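Local coordinates for putative glycosyltransferase (GalT1) (Streptococcus parasanguinis, PDB 4PHR), which is a putative glycosyltransferase whose GT-D-type domain, the part present here, binds UDP and manganese and probably transfers a sugar from a nucleotide donor, at residues Ser81-Asp84 with Arg85-Gln88; Phe93-Arg96 with His97-Tyr101; Glu103-Leu106 with Asn107-Ala111; Gln183-Asp186 with Glu187-Leu191. All coordinates share one frame; numbering follows the deposited sequence.

How the interactions relate
The four contacts lie in series along the chain, each within one continuous stretch, so none nests in or crosses another. Interaction 1 closes a short turn in the loop between strand 72-76 and helix 88-100. Interaction 2 follows on that helix, and the two touch where Met83 CE packs against Phe98 CE1 and Trp94 CB. Interaction 3 lies on the next helix, 102-108, which is joined to interaction 2 by a probable hydrogen bond between His97 NE2 and Tyr105 OH. Interaction 4 stands apart, with its centre about 30 Å from that of interaction 3, at the start of helix 185-195 beside the five-stranded parallel sheet.

Interaction 1: Ser81-Asp84 with Arg85-Gln88; sequences SNMD and RYNQ
The backbone of Asn82-Tyr86 turns through a short 3-10 segment, in which Tyr86 N donates to Met83 O at 3.1 Å while the longer bond from Arg85 N to Asn82 O, 3.3 Å, is weak. The side chain of Arg85 bends back over this turn. Its chi3 of -73° folds the chain so that the edge of the guanidinium group faces the carbonyls of the residues before it. Arg85 NE reaches Asn82 O at 2.8 Å in an almost straight bond lying in the guanidinium plane, and Arg85 NH2 takes Ser81 O at 2.9 Å, bent and tilted out of that plane. The amide of Asn82 lies nearly parallel to the guanidinium, 14° between planes, with ND2 3.4 Å from Arg85 CD. Asn82 has a left-handed helical backbone, a conformation that asparagine tolerates well. Met83, a long flexible thioether, puts SD 4.0 Å from Tyr86 CD2 in an oblique Met-aromatic contact, and its side chain also packs on helix 88-100. Arginine suits its place because it offers several donors: NH1 forms a salt bridge with Asp78, whose backbone O also receives the hydroxyl of Tyr86. Asn82 O receives one strong and one weak bond from the same residue. The guanidinium, held at its edge by two carbonyls, with a carboxylate bound to NH1, is probably restrained in rotation and ties this turn to the chain just after strand 72-76.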
loop_
_atom_site.group_PDB
_atom_site.type_symbol
_atom_site.label_atom_id
_atom_site.label_comp_id
_atom_site.label_asym_id
_atom_site.label_seq_id
_atom_site.Cartn_x
_atom_site.Cartn_y
_atom_site.Cartn_z
ATOM N N SER A 81 -12.111 -8.003 -12.774
ATOM C CA SER A 81 -13.551 -8.012 -13.000
ATOM C C SER A 81 -14.123 -6.666 -12.570
ATOM O O SER A 81 -13.537 -5.963 -11.743
ATOM C CB SER A 81 -14.217 -9.143 -12.216
ATOM O OG SER A 81 -13.899 -10.409 -12.779
ATOM N N ASN A 82 -15.256 -6.303 -13.153
ATOM C CA ASN A 82 -15.947 -5.071 -12.797
ATOM C C ASN A 82 -15.032 -3.855 -12.904
ATOM O O ASN A 82 -14.966 -3.012 -12.008
ATOM C CB ASN A 82 -16.577 -5.188 -11.402
ATOM C CG ASN A 82 -17.690 -4.183 -11.185
ATOM O OD1 ASN A 82 -18.142 -3.531 -12.129
ATOM N ND2 ASN A 82 -18.153 -4.063 -9.943
ATOM N N MET A 83 -14.324 -3.781 -14.022
ATOM C CA MET A 83 -13.463 -2.648 -14.320
ATOM C C MET A 83 -14.273 -1.358 -14.465
ATOM O O MET A 83 -13.738 -0.261 -14.312
ATOM C CB MET A 83 -12.659 -2.932 -15.597
ATOM C CG MET A 83 -11.762 -1.786 -16.032
ATOM S SD MET A 83 -10.228 -1.722 -15.079
ATOM C CE MET A 83 -9.152 -2.650 -16.164
ATOM N N ASP A 84 -15.571 -1.489 -14.739
ATOM C CA ASP A 84 -16.438 -0.323 -14.927
ATOM C C ASP A 84 -16.591 0.560 -13.676
ATOM O O ASP A 84 -17.145 1.656 -13.756
ATOM C CB ASP A 84 -17.824 -0.744 -15.441
ATOM C CG ASP A 84 -17.794 -1.248 -16.873
ATOM O OD1 ASP A 84 -16.721 -1.186 -17.515
ATOM O OD2 ASP A 84 -18.853 -1.684 -17.372
ATOM N N ARG A 85 -16.105 0.088 -12.532
ATOM C CA ARG A 85 -16.094 0.894 -11.306
ATOM C C ARG A 85 -15.189 2.114 -11.409
ATOM O O ARG A 85 -15.323 3.061 -10.631
ATOM C CB ARG A 85 -15.589 0.061 -10.127
ATOM C CG ARG A 85 -16.570 -0.952 -9.593
ATOM C CD ARG A 85 -15.887 -1.859 -8.587
ATOM N NE ARG A 85 -14.982 -2.807 -9.240
ATOM C CZ ARG A 85 -14.143 -3.615 -8.598
ATOM N NH1 ARG A 85 -14.060 -3.573 -7.273
ATOM N NH2 ARG A 85 -13.371 -4.451 -9.285
ATOM N N TYR A 86 -14.245 2.071 -12.337
ATOM C CA TYR A 86 -13.162 3.046 -12.355
ATOM C C TYR A 86 -13.295 4.032 -13.505
ATOM O O TYR A 86 -13.914 3.736 -14.529
ATOM C CB TYR A 86 -11.804 2.336 -12.404
ATOM C CG TYR A 86 -11.657 1.270 -11.345
ATOM C CD1 TYR A 86 -11.575 1.611 -10.001
ATOM C CD2 TYR A 86 -11.609 -0.078 -11.686
ATOM C CE1 TYR A 86 -11.454 0.644 -9.024
ATOM C CE2 TYR A 86 -11.490 -1.056 -10.709
ATOM C CZ TYR A 86 -11.411 -0.686 -9.382
ATOM O OH TYR A 86 -11.290 -1.640 -8.396
ATOM N N ASN A 87 -12.708 5.209 -13.335
ATOM C CA ASN A 87 -12.773 6.213 -14.386
ATOM C C ASN A 87 -11.966 5.815 -15.622
ATOM O O ASN A 87 -11.135 4.894 -15.592
ATOM C CB ASN A 87 -12.386 7.604 -13.868
ATOM C CG ASN A 87 -10.961 7.673 -13.371
ATOM O OD1 ASN A 87 -10.065 7.054 -13.936
ATOM N ND2 ASN A 87 -10.742 8.442 -12.309
ATOM N N GLN A 88 -12.235 6.509 -16.716
ATOM C CA GLN A 88 -11.677 6.136 -18.004
ATOM C C GLN A 88 -10.153 6.028 -18.004
ATOM O O GLN A 88 -9.601 5.063 -18.535
ATOM C CB GLN A 88 -12.147 7.120 -19.072
ATOM C CG GLN A 88 -11.621 6.829 -20.453
ATOM C CD GLN A 88 -12.216 7.758 -21.488
ATOM O OE1 GLN A 88 -13.423 7.997 -21.495
ATOM N NE2 GLN A 88 -11.371 8.293 -22.364
#

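Interaction 2: Phe93-Arg96 with His97-Tyr101; sequences FWER and HFLKY
Helix 88-100 carries this contact along its second half, between helix 2-9 and helix 36-42, and its i to i+4 bonds are regular, as from Phe98 N to Trp94 O at 2.9 Å. Trp94 and His97 run side by side in an offset edge-to-face pair. The benzo edge of the indole, at CZ3, comes over one face of the imidazole, 3.7 Å from His97 CD2, with the planes at 83°. Phe98 takes the rarer chi1 of 64°, with CG between the backbone N and the carbonyl carbon. This folds the ring back over the preceding turn, where Glu95 CA makes a CH-pi contact 3.8 Å from the ring centroid. Aromatic residues suit the buried side. Toward the surface, Glu95 runs extended alongside Leu99 and covers it with its CG methylene, 3.6 Å from Leu99 CD1. Arg96 lays its guanidinium NH2 on the same methyl, 3.4 Å from Leu99 CD1, and that NH2 has its charge partner in Glu2 on helix 2-9. The indole edge is weakly positive and meets the pi face of His97, while His97 NE2 is hydrogen-bonded to Tyr105 OH; together these would restrain the tilt of the imidazole.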
loop_
_atom_site.group_PDB
_atom_site.type_symbol
_atom_site.label_atom_id
_atom_site.label_comp_id
_atom_site.label_asym_id
_atom_site.label_seq_id
_atom_site.Cartn_x
_atom_site.Cartn_y
_atom_site.Cartn_z
ATOM N N PHE A 93 -5.285 2.625 -18.093
ATOM C CA PHE A 93 -4.008 2.312 -17.471
ATOM C C PHE A 93 -3.915 0.834 -17.082
ATOM O O PHE A 93 -2.926 0.144 -17.377
ATOM C CB PHE A 93 -3.769 3.172 -16.226
ATOM C CG PHE A 93 -2.538 2.774 -15.479
ATOM C CD1 PHE A 93 -1.295 3.251 -15.866
ATOM C CD2 PHE A 93 -2.613 1.870 -14.428
ATOM C CE1 PHE A 93 -0.150 2.852 -15.200
ATOM C CE2 PHE A 93 -1.471 1.468 -13.758
ATOM C CZ PHE A 93 -0.241 1.958 -14.141
ATOM N N TRP A 94 -4.944 0.347 -16.398
ATOM C CA TRP A 94 -4.891 -1.000 -15.840
ATOM C C TRP A 94 -4.986 -2.094 -16.895
ATOM O O TRP A 94 -4.305 -3.117 -16.799
ATOM C CB TRP A 94 -5.930 -1.185 -14.727
ATOM C CG TRP A 94 -5.469 -0.527 -13.460
ATOM C CD1 TRP A 94 -6.023 0.560 -12.842
ATOM C CD2 TRP A 94 -4.341 -0.911 -12.664
ATOM N NE1 TRP A 94 -5.307 0.871 -11.713
ATOM C CE2 TRP A 94 -4.274 -0.019 -11.577
ATOM C CE3 TRP A 94 -3.379 -1.927 -12.767
ATOM C CZ2 TRP A 94 -3.286 -0.110 -10.597
ATOM C CZ3 TRP A 94 -2.403 -2.017 -11.795
ATOM C CH2 TRP A 94 -2.364 -1.117 -10.723
ATOM N N GLU A 95 -5.815 -1.894 -17.912
ATOM C CA GLU A 95 -5.872 -2.882 -18.981
ATOM C C GLU A 95 -4.544 -2.934 -19.737
ATOM O O GLU A 95 -4.041 -4.015 -20.041
ATOM C CB GLU A 95 -7.033 -2.605 -19.933
ATOM C CG GLU A 95 -7.102 -3.643 -21.042
ATOM C CD GLU A 95 -8.337 -3.534 -21.922
ATOM O OE1 GLU A 95 -9.469 -3.633 -21.399
ATOM O OE2 GLU A 95 -8.171 -3.380 -23.144
ATOM N N ARG A 96 -3.952 -1.770 -20.020
ATOM C CA ARG A 96 -2.630 -1.763 -20.657
ATOM C C ARG A 96 -1.627 -2.521 -19.799
ATOM O O ARG A 96 -0.792 -3.275 -20.310
ATOM C CB ARG A 96 -2.110 -0.344 -20.891
ATOM C CG ARG A 96 -2.856 0.448 -21.948
ATOM C CD ARG A 96 -2.476 -0.016 -23.331
ATOM N NE ARG A 96 -3.314 -1.114 -23.779
ATOM C CZ ARG A 96 -3.064 -1.837 -24.865
ATOM N NH1 ARG A 96 -1.991 -1.590 -25.604
ATOM N NH2 ARG A 96 -3.887 -2.804 -25.211
ATOM N N HIS A 97 -1.724 -2.319 -18.491
ATOM C CA HIS A 97 -0.811 -2.938 -17.550
ATOM C C HIS A 97 -0.921 -4.449 -17.565
ATOM O O HIS A 97 0.084 -5.149 -17.733
ATOM C CB HIS A 97 -1.066 -2.417 -16.134
ATOM C CG HIS A 97 -0.316 -3.171 -15.077
ATOM N ND1 HIS A 97 1.011 -2.931 -14.792
ATOM C CD2 HIS A 97 -0.701 -4.176 -14.254
ATOM C CE1 HIS A 97 1.408 -3.747 -13.831
ATOM N NE2 HIS A 97 0.390 -4.518 -13.491
ATOM N N PHE A 98 -2.127 -4.978 -17.375
ATOM C CA PHE A 98 -2.207 -6.422 -17.276
ATOM C C PHE A 98 -2.073 -7.130 -18.621
ATOM O O PHE A 98 -1.730 -8.305 -18.664
ATOM C CB PHE A 98 -3.375 -6.924 -16.405
ATOM C CG PHE A 98 -4.749 -6.595 -16.916
ATOM C CD1 PHE A 98 -5.653 -5.937 -16.098
ATOM C CD2 PHE A 98 -5.164 -7.009 -18.169
ATOM C CE1 PHE A 98 -6.941 -5.660 -16.538
ATOM C CE2 PHE A 98 -6.449 -6.739 -18.613
ATOM C CZ PHE A 98 -7.340 -6.066 -17.791
ATOM N N LEU A 99 -2.291 -6.404 -19.713
ATOM C CA LEU A 99 -2.001 -6.954 -21.031
ATOM C C LEU A 99 -0.484 -7.054 -21.255
ATOM O O LEU A 99 0.021 -8.074 -21.740
ATOM C CB LEU A 99 -2.695 -6.144 -22.137
ATOM C CG LEU A 99 -4.211 -6.348 -22.231
ATOM C CD1 LEU A 99 -4.831 -5.412 -23.272
ATOM C CD2 LEU A 99 -4.543 -7.805 -22.545
ATOM N N LYS A 100 0.245 -6.009 -20.878
ATOM C CA LYS A 100 1.705 -6.040 -20.948
ATOM C C LYS A 100 2.254 -7.220 -20.141
ATOM O O LYS A 100 3.175 -7.918 -20.564
ATOM C CB LYS A 100 2.280 -4.726 -20.436
ATOM C CG LYS A 100 3.791 -4.704 -20.349
ATOM C CD LYS A 100 4.283 -3.344 -19.866
ATOM C CE LYS A 100 5.806 -3.308 -19.740
ATOM N NZ LYS A 100 6.290 -1.956 -19.326
ATOM N N TYR A 101 1.632 -7.477 -18.997
ATOM C CA TYR A 101 2.109 -8.517 -18.101
ATOM C C TYR A 101 1.184 -9.733 -18.062
ATOM O O TYR A 101 1.076 -10.407 -17.039
ATOM C CB TYR A 101 2.257 -7.928 -16.706
ATOM C CG TYR A 101 3.358 -6.906 -16.620
ATOM C CD1 TYR A 101 4.679 -7.266 -16.856
ATOM C CD2 TYR A 101 3.083 -5.579 -16.304
ATOM C CE1 TYR A 101 5.704 -6.338 -16.772
ATOM C CE2 TYR A 101 4.102 -4.638 -16.216
ATOM C CZ TYR A 101 5.410 -5.027 -16.449
ATOM O OH TYR A 101 6.428 -4.098 -16.359
#

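Interaction 3: Glu103-Leu106 with Asn107-Ala111; sequences EFYL and NCCDA
Asn107 meets Glu103 one helical turn back, and its side chain can be followed outward from the backbone. CB sits 3.2 Å from Glu103 O; CG passes the same oxygen at 3.4 Å, and chi1 of -67° sets it beside the backbone N. From there the amide turns back, so that ND2 comes to 2.9 Å from Glu103 O in a strongly bent, weak hydrogen bond, and also touches Glu103 CG. OD1 lies beside the carbonyl group of Leu106, 3.8 Å from its C and O atoms. The carboxylate and amide planes stand nearly perpendicular, 89° apart. Glu103 O also receives a weak bond from Asn107 N, so backbone and side chain of one residue share the acceptor. Asparagine suits this place because its short amide can supplement a helix bond that has become bent and weak. Only Cys108 N to Phe104 O, at 2.9 Å, remains a good i to i+4 bond, and Cys109 N to Tyr105 O is already weak.

Two sulfur-aromatic contacts follow the same spacing. Cys108 SG stands over one face of the Phe104 ring, offset toward the rim and 4.4 Å from its centroid, while Cys109 SG approaches Tyr105 obliquely, 3.8 Å from CD1. Small, polarizable thiols fit closely beside these rings. Phe104 leans on helix 36-42, whereas Tyr105 packs edge-to-face with Phe80. The neighbouring cysteines are not joined by a disulfide in this structure. Such weakening bonds, with Cys109 the first residue to depart from helical angles, are characteristic of the C-terminal end of a helix, here helix 102-108 in the GT-D domain.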
loop_
_atom_site.group_PDB
_atom_site.type_symbol
_atom_site.label_atom_id
_atom_site.label_comp_id
_atom_site.label_asym_id
_atom_site.label_seq_id
_atom_site.Cartn_x
_atom_site.Cartn_y
_atom_site.Cartn_z
ATOM N N GLU A 103 1.384 -12.672 -19.299
ATOM C CA GLU A 103 2.060 -13.933 -19.029
ATOM C C GLU A 103 2.379 -14.041 -17.543
ATOM O O GLU A 103 2.263 -15.108 -16.944
ATOM C CB GLU A 103 3.332 -14.054 -19.873
ATOM C CG GLU A 103 4.104 -15.349 -19.660
ATOM C CD GLU A 103 5.276 -15.495 -20.615
ATOM O OE1 GLU A 103 5.344 -14.729 -21.600
ATOM O OE2 GLU A 103 6.134 -16.375 -20.380
ATOM N N PHE A 104 2.769 -12.916 -16.953
ATOM C CA PHE A 104 3.069 -12.861 -15.531
ATOM C C PHE A 104 1.814 -13.166 -14.723
ATOM O O PHE A 104 1.819 -14.027 -13.840
ATOM C CB PHE A 104 3.627 -11.486 -15.163
ATOM C CG PHE A 104 4.080 -11.373 -13.737
ATOM C CD1 PHE A 104 5.413 -11.545 -13.405
ATOM C CD2 PHE A 104 3.175 -11.092 -12.728
ATOM C CE1 PHE A 104 5.838 -11.438 -12.094
ATOM C CE2 PHE A 104 3.595 -10.981 -11.407
ATOM C CZ PHE A 104 4.928 -11.154 -11.095
ATOM N N TYR A 105 0.726 -12.471 -15.041
ATOM C CA TYR A 105 -0.508 -12.656 -14.294
ATOM C C TYR A 105 -1.122 -14.038 -14.502
ATOM O O TYR A 105 -1.603 -14.653 -13.556
ATOM C CB TYR A 105 -1.517 -11.558 -14.625
ATOM C CG TYR A 105 -1.228 -10.255 -13.912
ATOM C CD1 TYR A 105 -1.372 -10.157 -12.531
ATOM C CD2 TYR A 105 -0.808 -9.128 -14.613
ATOM C CE1 TYR A 105 -1.110 -8.976 -11.867
ATOM C CE2 TYR A 105 -0.546 -7.929 -13.954
ATOM C CZ TYR A 105 -0.694 -7.866 -12.579
ATOM O OH TYR A 105 -0.442 -6.690 -11.907
ATOM N N LEU A 106 -1.091 -14.535 -15.734
ATOM C CA LEU A 106 -1.700 -15.829 -16.027
ATOM C C LEU A 106 -0.954 -16.996 -15.384
ATOM O O LEU A 106 -1.545 -18.046 -15.112
ATOM C CB LEU A 106 -1.804 -16.047 -17.538
ATOM C CG LEU A 106 -2.880 -15.230 -18.253
ATOM C CD1 LEU A 106 -2.684 -15.290 -19.761
ATOM C CD2 LEU A 106 -4.271 -15.719 -17.863
ATOM N N ASN A 107 0.338 -16.808 -15.132
ATOM C CA ASN A 107 1.185 -17.910 -14.694
ATOM C C ASN A 107 1.613 -17.860 -13.229
ATOM O O ASN A 107 1.770 -18.900 -12.589
ATOM C CB ASN A 107 2.412 -18.028 -15.604
ATOM C CG ASN A 107 2.049 -18.459 -17.014
ATOM O OD1 ASN A 107 1.278 -19.403 -17.208
ATOM N ND2 ASN A 107 2.596 -17.765 -18.009
ATOM N N CYS A 108 1.797 -16.658 -12.695
ATOM C CA CYS A 108 2.310 -16.514 -11.338
ATOM C C CYS A 108 1.214 -16.274 -10.297
ATOM O O CYS A 108 1.457 -16.399 -9.097
ATOM C CB CYS A 108 3.356 -15.395 -11.278
ATOM S SG CYS A 108 4.795 -15.657 -12.355
ATOM N N CYS A 109 0.012 -15.936 -10.755
ATOM C CA CYS A 109 -1.078 -15.583 -9.847
ATOM C C CYS A 109 -2.217 -16.603 -9.845
ATOM O O CYS A 109 -3.333 -16.305 -10.271
ATOM C CB CYS A 109 -1.612 -14.194 -10.196
ATOM S SG CYS A 109 -0.356 -12.896 -10.060
ATOM N N ASP A 110 -1.939 -17.801 -9.339
ATOM C CA ASP A 110 -2.907 -18.895 -9.412
ATOM C C ASP A 110 -3.577 -19.251 -8.080
ATOM O O ASP A 110 -4.236 -20.288 -7.972
ATOM C CB ASP A 110 -2.256 -20.139 -10.023
ATOM C CG ASP A 110 -0.988 -20.546 -9.302
ATOM O OD1 ASP A 110 -0.818 -20.153 -8.128
ATOM O OD2 ASP A 110 -0.164 -21.266 -9.908
ATOM N N ALA A 111 -3.413 -18.401 -7.074
ATOM C CA ALA A 111 -4.039 -18.640 -5.775
ATOM C C ALA A 111 -5.562 -18.616 -5.898
ATOM O O ALA A 111 -6.102 -18.004 -6.820
ATOM C CB ALA A 111 -3.566 -17.608 -4.756
#

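Interaction 4: Gln183-Asp186 with Glu187-Leu191; sequences QYYD and EILRL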
loop_
_atom_site.group_PDB
_atom_site.type_symbol
_atom_site.label_atom_id
_atom_site.label_comp_id
_atom_site.label_asym_id
_atom_site.label_seq_id
_atom_site.Cartn_x
_atom_site.Cartn_y
_atom_site.Cartn_z
ATOM N N GLN A 183 17.787 0.130 0.060
ATOM C CA GLN A 183 19.203 0.159 0.397
ATOM C C GLN A 183 19.436 -0.004 1.897
ATOM O O GLN A 183 20.469 -0.521 2.328
ATOM C CB GLN A 183 19.841 1.456 -0.074
ATOM C CG GLN A 183 21.311 1.513 0.268
ATOM C CD GLN A 183 21.985 2.748 -0.263
ATOM O OE1 GLN A 183 22.093 2.938 -1.476
ATOM N NE2 GLN A 183 22.449 3.599 0.644
ATOM N N TYR A 184 18.474 0.442 2.692
ATOM C CA TYR A 184 18.605 0.413 4.140
ATOM C C TYR A 184 17.758 -0.687 4.756
ATOM O O TYR A 184 17.437 -0.628 5.944
ATOM C CB TYR A 184 18.214 1.775 4.723
ATOM C CG TYR A 184 19.082 2.894 4.206
ATOM C CD1 TYR A 184 18.744 3.588 3.051
ATOM C CD2 TYR A 184 20.260 3.238 4.857
ATOM C CE1 TYR A 184 19.548 4.603 2.567
ATOM C CE2 TYR A 184 21.067 4.251 4.383
ATOM C CZ TYR A 184 20.707 4.928 3.237
ATOM O OH TYR A 184 21.510 5.935 2.762
ATOM N N TYR A 185 17.418 -1.704 3.962
ATOM C CA TYR A 185 16.437 -2.682 4.412
ATOM C C TYR A 185 16.770 -3.363 5.743
ATOM O O TYR A 185 15.909 -3.454 6.626
ATOM C CB TYR A 185 16.147 -3.755 3.364
ATOM C CG TYR A 185 15.130 -4.720 3.901
ATOM C CD1 TYR A 185 13.794 -4.353 3.996
ATOM C CD2 TYR A 185 15.505 -5.966 4.380
ATOM C CE1 TYR A 185 12.855 -5.212 4.523
ATOM C CE2 TYR A 185 14.572 -6.836 4.911
ATOM C CZ TYR A 185 13.248 -6.450 4.983
ATOM O OH TYR A 185 12.312 -7.306 5.505
ATOM N N ASP A 186 17.995 -3.866 5.883
ATOM C CA ASP A 186 18.361 -4.579 7.104
ATOM C C ASP A 186 18.163 -3.712 8.349
ATOM O O ASP A 186 17.649 -4.184 9.368
ATOM C CB ASP A 186 19.803 -5.103 7.045
ATOM C CG ASP A 186 19.973 -6.257 6.067
ATOM O OD1 ASP A 186 18.961 -6.828 5.608
ATOM O OD2 ASP A 186 21.136 -6.607 5.771
ATOM N N GLU A 187 18.570 -2.449 8.267
ATOM C CA GLU A 187 18.384 -1.528 9.389
ATOM C C GLU A 187 16.900 -1.242 9.660
ATOM O O GLU A 187 16.469 -1.171 10.818
ATOM C CB GLU A 187 19.140 -0.215 9.165
ATOM C CG GLU A 187 19.005 0.767 10.328
ATOM C CD GLU A 187 19.688 2.096 10.067
ATOM O OE1 GLU A 187 20.128 2.328 8.921
ATOM O OE2 GLU A 187 19.788 2.910 11.014
ATOM N N ILE A 188 16.120 -1.062 8.596
ATOM C CA ILE A 188 14.698 -0.819 8.762
ATOM C C ILE A 188 14.033 -1.999 9.464
ATOM O O ILE A 188 13.268 -1.810 10.413
ATOM C CB ILE A 188 14.008 -0.543 7.414
ATOM C CG1 ILE A 188 14.558 0.759 6.810
ATOM C CG2 ILE A 188 12.499 -0.460 7.610
ATOM C CD1 ILE A 188 14.221 0.967 5.335
ATOM N N LEU A 189 14.344 -3.216 9.018
ATOM C CA LEU A 189 13.767 -4.398 9.648
ATOM C C LEU A 189 14.184 -4.486 11.114
ATOM O O LEU A 189 13.358 -4.738 11.981
ATOM C CB LEU A 189 14.190 -5.670 8.916
ATOM C CG LEU A 189 13.664 -6.976 9.522
ATOM C CD1 LEU A 189 12.134 -6.982 9.580
ATOM C CD2 LEU A 189 14.188 -8.189 8.754
ATOM N N ARG A 190 15.469 -4.274 11.375
ATOM C CA ARG A 190 16.018 -4.376 12.725
ATOM C C ARG A 190 15.343 -3.389 13.688
ATOM O O ARG A 190 14.916 -3.770 14.776
ATOM C CB ARG A 190 17.530 -4.149 12.684
ATOM C CG ARG A 190 18.229 -4.338 14.023
ATOM C CD ARG A 190 19.752 -4.283 13.886
ATOM N NE ARG A 190 20.223 -2.984 13.408
ATOM C CZ ARG A 190 20.729 -2.771 12.196
ATOM N NH1 ARG A 190 20.840 -3.773 11.331
ATOM N NH2 ARG A 190 21.129 -1.555 11.847
ATOM N N LEU A 191 15.207 -2.130 13.270
ATOM C CA LEU A 191 14.621 -1.114 14.143
ATOM C C LEU A 191 13.105 -1.258 14.254
ATOM O O LEU A 191 12.517 -0.931 15.284
ATOM C CB LEU A 191 15.002 0.297 13.679
ATOM C CG LEU A 191 16.502 0.620 13.736
ATOM C CD1 LEU A 191 16.758 2.103 13.516
ATOM C CD2 LEU A 191 17.128 0.160 15.054
#
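The ring of Tyr185 has Leu189 CB over one face, one helical turn further on, and the leucine continues past the ring, with CD2 4.1 Å from Tyr185 CE2 and 3.9 Å from Tyr185 OH. Here chi1 of -180°, CG opposite the backbone N, swings the ring along the helix toward that leucine. Tyr184 carries Gln183 CG over one face, offset toward the rim; the carboxylate of Glu187 lies beside this ring, its plane turned 55° from it, and OE1 approaches CD2 obliquely at 4.2 Å. At the root of the Tyr184 side chain, CB meets Ile188 CD1 at 4.1 Å. The backbone is regular from the N-cap residue Tyr184 onward: Ile188 N donates to Tyr184 O at 3.0 Å and Leu189 N to Tyr185 O at 2.9 Å, both almost straight.

Residue types follow the surroundings. Leu189 and Tyr185 face helix 206-218, and Ile188 packs against Cys176 of strand 170-176. Asp186, in the first turn, suits the helix N terminus, where its negative charge would interact favourably with the helix dipole. Tyr184 touches Pro177, a UDP-binding residue, and Ile188 lies close to Ala181, another. With its pairs Tyr185-Leu189 and Tyr184-Ile188 the side-chain contact is chiefly apolar; tyrosine can pack its ring on leucine while the hydroxyl of this buried residue is hydrogen-bonded to the carboxylate of Asp215 on the adjoining helix.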